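Local coordinates for protein phenolpthiocerol synthesis type-I polyketide synthase ppsA (Mycobacterium bovis, PDB 7AKC) that probably loads extender units through its acyltransferase domain as part of a type I polyketide synthase that builds the lipid core of phthiocerols and phenolphthiocerols, at residues A[23-28]-A[287-292]. Numbering follows the deposited sequence.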
ATOM      1  N   THR A  23      15.328   9.238  -7.173  1.00 51.95           N
ATOM      2  CA  THR A  23      13.881   9.470  -7.259  1.00 50.85           C
ATOM      3  C   THR A  23      13.064   8.199  -7.105  1.00 47.14           C
ATOM      4  O   THR A  23      13.238   7.239  -7.848  1.00 46.81           O
ATOM      5  CB  THR A  23      13.537  10.143  -8.585  1.00 53.84           C
ATOM      6  OG1 THR A  23      14.263  11.357  -8.648  1.00 56.81           O
ATOM      7  CG2 THR A  23      12.039  10.435  -8.719  1.00 53.97           C
ATOM      8  N   VAL A  24      12.148   8.207  -6.157  1.00 44.40           N
ATOM      9  CA  VAL A  24      11.286   7.055  -5.887  1.00 42.19           C
ATOM     10  C   VAL A  24       9.881   7.386  -6.271  1.00 42.24           C
ATOM     11  O   VAL A  24       9.388   8.439  -5.881  1.00 42.30           O
ATOM     12  CB  VAL A  24      11.299   6.658  -4.405  1.00 40.76           C
ATOM     13  CG1 VAL A  24      10.543   5.351  -4.189  1.00 39.72           C
ATOM     14  CG2 VAL A  24      12.729   6.554  -3.870  1.00 40.96           C
ATOM     15  N   PHE A  25       9.199   6.468  -6.957  1.00 41.96           N
ATOM     16  CA  PHE A  25       7.783   6.668  -7.271  1.00 42.37           C
ATOM     17  C   PHE A  25       7.024   5.790  -6.315  1.00 40.17           C
ATOM     18  O   PHE A  25       7.330   4.609  -6.193  1.00 39.55           O
ATOM     19  CB  PHE A  25       7.465   6.305  -8.729  1.00 44.43           C
ATOM     20  CG  PHE A  25       7.805   7.384  -9.752  1.00 48.02           C
ATOM     21  CD1 PHE A  25       8.704   8.398  -9.454  1.00 50.42           C
ATOM     22  CD2 PHE A  25       7.202   7.395 -11.006  1.00 50.64           C
ATOM     23  CE1 PHE A  25       9.028   9.371 -10.405  1.00 52.51           C
ATOM     24  CE2 PHE A  25       7.501   8.393 -11.941  1.00 53.05           C
ATOM     25  CZ  PHE A  25       8.413   9.375 -11.642  1.00 53.51           C
ATOM     26  N   VAL A  26       6.046   6.367  -5.616  1.00 39.07           N
ATOM     27  CA  VAL A  26       5.257   5.665  -4.622  1.00 37.36           C
ATOM     28  C   VAL A  26       3.821   5.490  -5.122  1.00 37.58           C
ATOM     29  O   VAL A  26       3.189   6.467  -5.504  1.00 37.71           O
ATOM     30  CB  VAL A  26       5.306   6.364  -3.248  1.00 37.14           C
ATOM     31  CG1 VAL A  26       4.480   5.580  -2.231  1.00 37.00           C
ATOM     32  CG2 VAL A  26       6.760   6.533  -2.754  1.00 36.76           C
ATOM     33  N   TYR A  27       3.328   4.243  -5.131  1.00 36.91           N
ATOM     34  CA  TYR A  27       1.996   3.920  -5.618  1.00 37.38           C
ATOM     35  C   TYR A  27       1.110   3.551  -4.459  1.00 39.29           C
ATOM     36  O   TYR A  27       1.360   2.537  -3.813  1.00 39.62           O
ATOM     37  CB  TYR A  27       2.076   2.779  -6.639  1.00 37.00           C
ATOM     38  CG  TYR A  27       2.852   3.223  -7.856  1.00 38.60           C
ATOM     39  CD1 TYR A  27       2.219   3.871  -8.907  1.00 41.06           C
ATOM     40  CD2 TYR A  27       4.237   3.109  -7.900  1.00 39.33           C
ATOM     41  CE1 TYR A  27       2.936   4.332 -10.008  1.00 42.83           C
ATOM     42  CE2 TYR A  27       4.977   3.633  -8.963  1.00 41.37           C
ATOM     43  CZ  TYR A  27       4.318   4.223 -10.027  1.00 43.39           C
ATOM     44  OH  TYR A  27       5.029   4.697 -11.096  1.00 48.51           O
ATOM     45  N   SER A  28       0.088   4.366  -4.179  1.00 39.62           N
ATOM     46  CA  SER A  28      -0.785   4.086  -3.040  1.00 41.27           C
ATOM     47  C   SER A  28      -1.789   2.973  -3.387  1.00 43.18           C
ATOM     48  O   SER A  28      -2.065   2.746  -4.572  1.00 43.45           O
ATOM     49  CB  SER A  28      -1.508   5.359  -2.612  1.00 43.62           C
ATOM     50  OG  SER A  28      -2.483   5.753  -3.561  1.00 46.99           O
ATOM     51  N   THR A 287      14.239  11.884  -3.178  1.00 44.08           N
ATOM     52  CA  THR A 287      12.989  12.472  -3.666  1.00 44.53           C
ATOM     53  C   THR A 287      11.950  11.394  -3.766  1.00 42.68           C
ATOM     54  O   THR A 287      12.216  10.359  -4.359  1.00 42.31           O
ATOM     55  CB  THR A 287      13.155  13.158  -5.024  1.00 49.52           C
ATOM     56  OG1 THR A 287      14.135  14.175  -4.919  1.00 53.60           O
ATOM     57  CG2 THR A 287      11.832  13.751  -5.536  1.00 50.34           C
ATOM     58  N   PHE A 288      10.787  11.602  -3.148  1.00 41.14           N
ATOM     59  CA  PHE A 288       9.719  10.623  -3.172  1.00 40.65           C
ATOM     60  C   PHE A 288       8.517  11.284  -3.813  1.00 43.91           C
ATOM     61  O   PHE A 288       8.123  12.372  -3.398  1.00 45.26           O
ATOM     62  CB  PHE A 288       9.381  10.159  -1.745  1.00 38.29           C
ATOM     63  CG  PHE A 288      10.489   9.315  -1.151  1.00 35.63           C
ATOM     64  CD1 PHE A 288      11.639   9.902  -0.647  1.00 35.27           C
ATOM     65  CD2 PHE A 288      10.364   7.940  -1.059  1.00 35.29           C
ATOM     66  CE1 PHE A 288      12.683   9.125  -0.157  1.00 34.89           C
ATOM     67  CE2 PHE A 288      11.388   7.167  -0.508  1.00 35.04           C
ATOM     68  CZ  PHE A 288      12.542   7.767  -0.062  1.00 34.69           C
ATOM     69  N   ILE A 289       7.996  10.673  -4.871  1.00 44.24           N
ATOM     70  CA  ILE A 289       6.875  11.203  -5.604  1.00 46.11           C
ATOM     71  C   ILE A 289       5.745  10.221  -5.539  1.00 47.33           C
ATOM     72  O   ILE A 289       5.872   9.118  -6.045  1.00 48.15           O
ATOM     73  CB  ILE A 289       7.253  11.531  -7.069  1.00 48.40           C
ATOM     74  CG1 ILE A 289       8.530  12.397  -7.139  1.00 49.94           C
ATOM     75  CG2 ILE A 289       6.071  12.190  -7.789  1.00 49.78           C
ATOM     76  CD1 ILE A 289       9.025  12.732  -8.585  1.00 52.39           C
ATOM     77  N   GLU A 290       4.644  10.614  -4.932  1.00 47.16           N
ATOM     78  CA  GLU A 290       3.449   9.776  -4.874  1.00 47.43           C
ATOM     79  C   GLU A 290       2.757   9.938  -6.226  1.00 49.68           C
ATOM     80  O   GLU A 290       2.505  11.066  -6.639  1.00 50.22           O
ATOM     81  CB  GLU A 290       2.530  10.264  -3.756  1.00 47.67           C
ATOM     82  CG  GLU A 290       1.251   9.443  -3.674  1.00 49.40           C
ATOM     83  CD  GLU A 290       0.316   9.834  -2.549  1.00 51.31           C
ATOM     84  OE1 GLU A 290       0.811  10.271  -1.488  1.00 50.28           O
ATOM     85  OE2 GLU A 290      -0.919   9.724  -2.735  1.00 54.72           O
ATOM     86  N   ILE A 291       2.502   8.837  -6.940  1.00 51.40           N
ATOM     87  CA  ILE A 291       1.865   8.889  -8.256  1.00 54.85           C
ATOM     88  C   ILE A 291       0.382   8.687  -8.070  1.00 57.51           C
ATOM     89  O   ILE A 291      -0.103   7.553  -8.127  1.00 58.25           O
ATOM     90  CB  ILE A 291       2.488   7.864  -9.240  1.00 55.65           C
ATOM     91  CG1 ILE A 291       4.044   7.905  -9.193  1.00 56.40           C
ATOM     92  CG2 ILE A 291       1.980   8.093 -10.654  1.00 56.34           C
ATOM     93  CD1 ILE A 291       4.642   9.275  -9.513  1.00 57.84           C
ATOM     94  N   SER A 292      -0.337   9.770  -7.770  1.00 58.90           N
ATOM     95  CA  SER A 292      -1.765   9.675  -7.482  1.00 60.94           C
ATOM     96  C   SER A 292      -2.525  10.942  -7.890  1.00 63.57           C
ATOM     97  O   SER A 292      -1.913  11.973  -8.150  1.00 63.72           O
ATOM     98  CB  SER A 292      -1.964   9.452  -5.989  1.00 61.23           C
ATOM     99  OG  SER A 292      -1.532  10.604  -5.283  1.00 61.53           O
TER
HETATM  100  O   HOH W   1      -0.944   6.126  -6.256  1.00 50.25           O
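Val24 and Val26 each use both backbone polar groups toward residues 287-291, which makes strands 23-27 and 287-290 parallel neighbours. Val24 N donates to Thr287 O and Val24 O accepts from Ile289 N; Val26 N donates to Ile289 O and Val26 O accepts from Ile291 N. All four bonds are nearly straight, with N-H...O angles of at least 165°. The alternation leaves the backbone of Phe25 and Tyr27 for the other neighbour, strand 107-110.

Ile291, just past its strand, can be followed outward. CB lies 3.6 Å from Tyr27 CE1. CG1, set beside its own backbone N (chi1 -46°), lies in the crook formed by the two aromatic side chains, 3.7 Å from Phe25 CD2 and 3.8 Å from Tyr27 CZ. CD1 then turns over one face of Phe25, 3.8 Å from the ring centroid and 22° off the normal, a CH-pi contact displaced toward the rim. The other branch, CG2, stays by Tyr27 CE1. Helix 79-100 closes over this side: Trp98 meets the Phe25 ring, and Thr95 OG1 is hydrogen-bonded to Tyr27 OH.

On the opposite face of the sheet, Val24 CG2 sits above the Phe288 ring, 4.0 Å from its centroid, while Val26 CG2 comes to the ring edge. Ile301 and Leu305 of helix 298-308 pack against Phe288. Beyond the strands, one water accepts from Ser28 N (2.9 Å); its 2.5 Å approach to Ile291 O is unusually short, so a bridge between the chains is doubtful.

Helices thus flank both faces of these two inner, largely buried strands, as expected for the parallel alpha/beta core of an acyltransferase domain; Tyr27 also touches the Gly110-Ser112-Gly114 turn, consistent with the nucleophile elbow of this family.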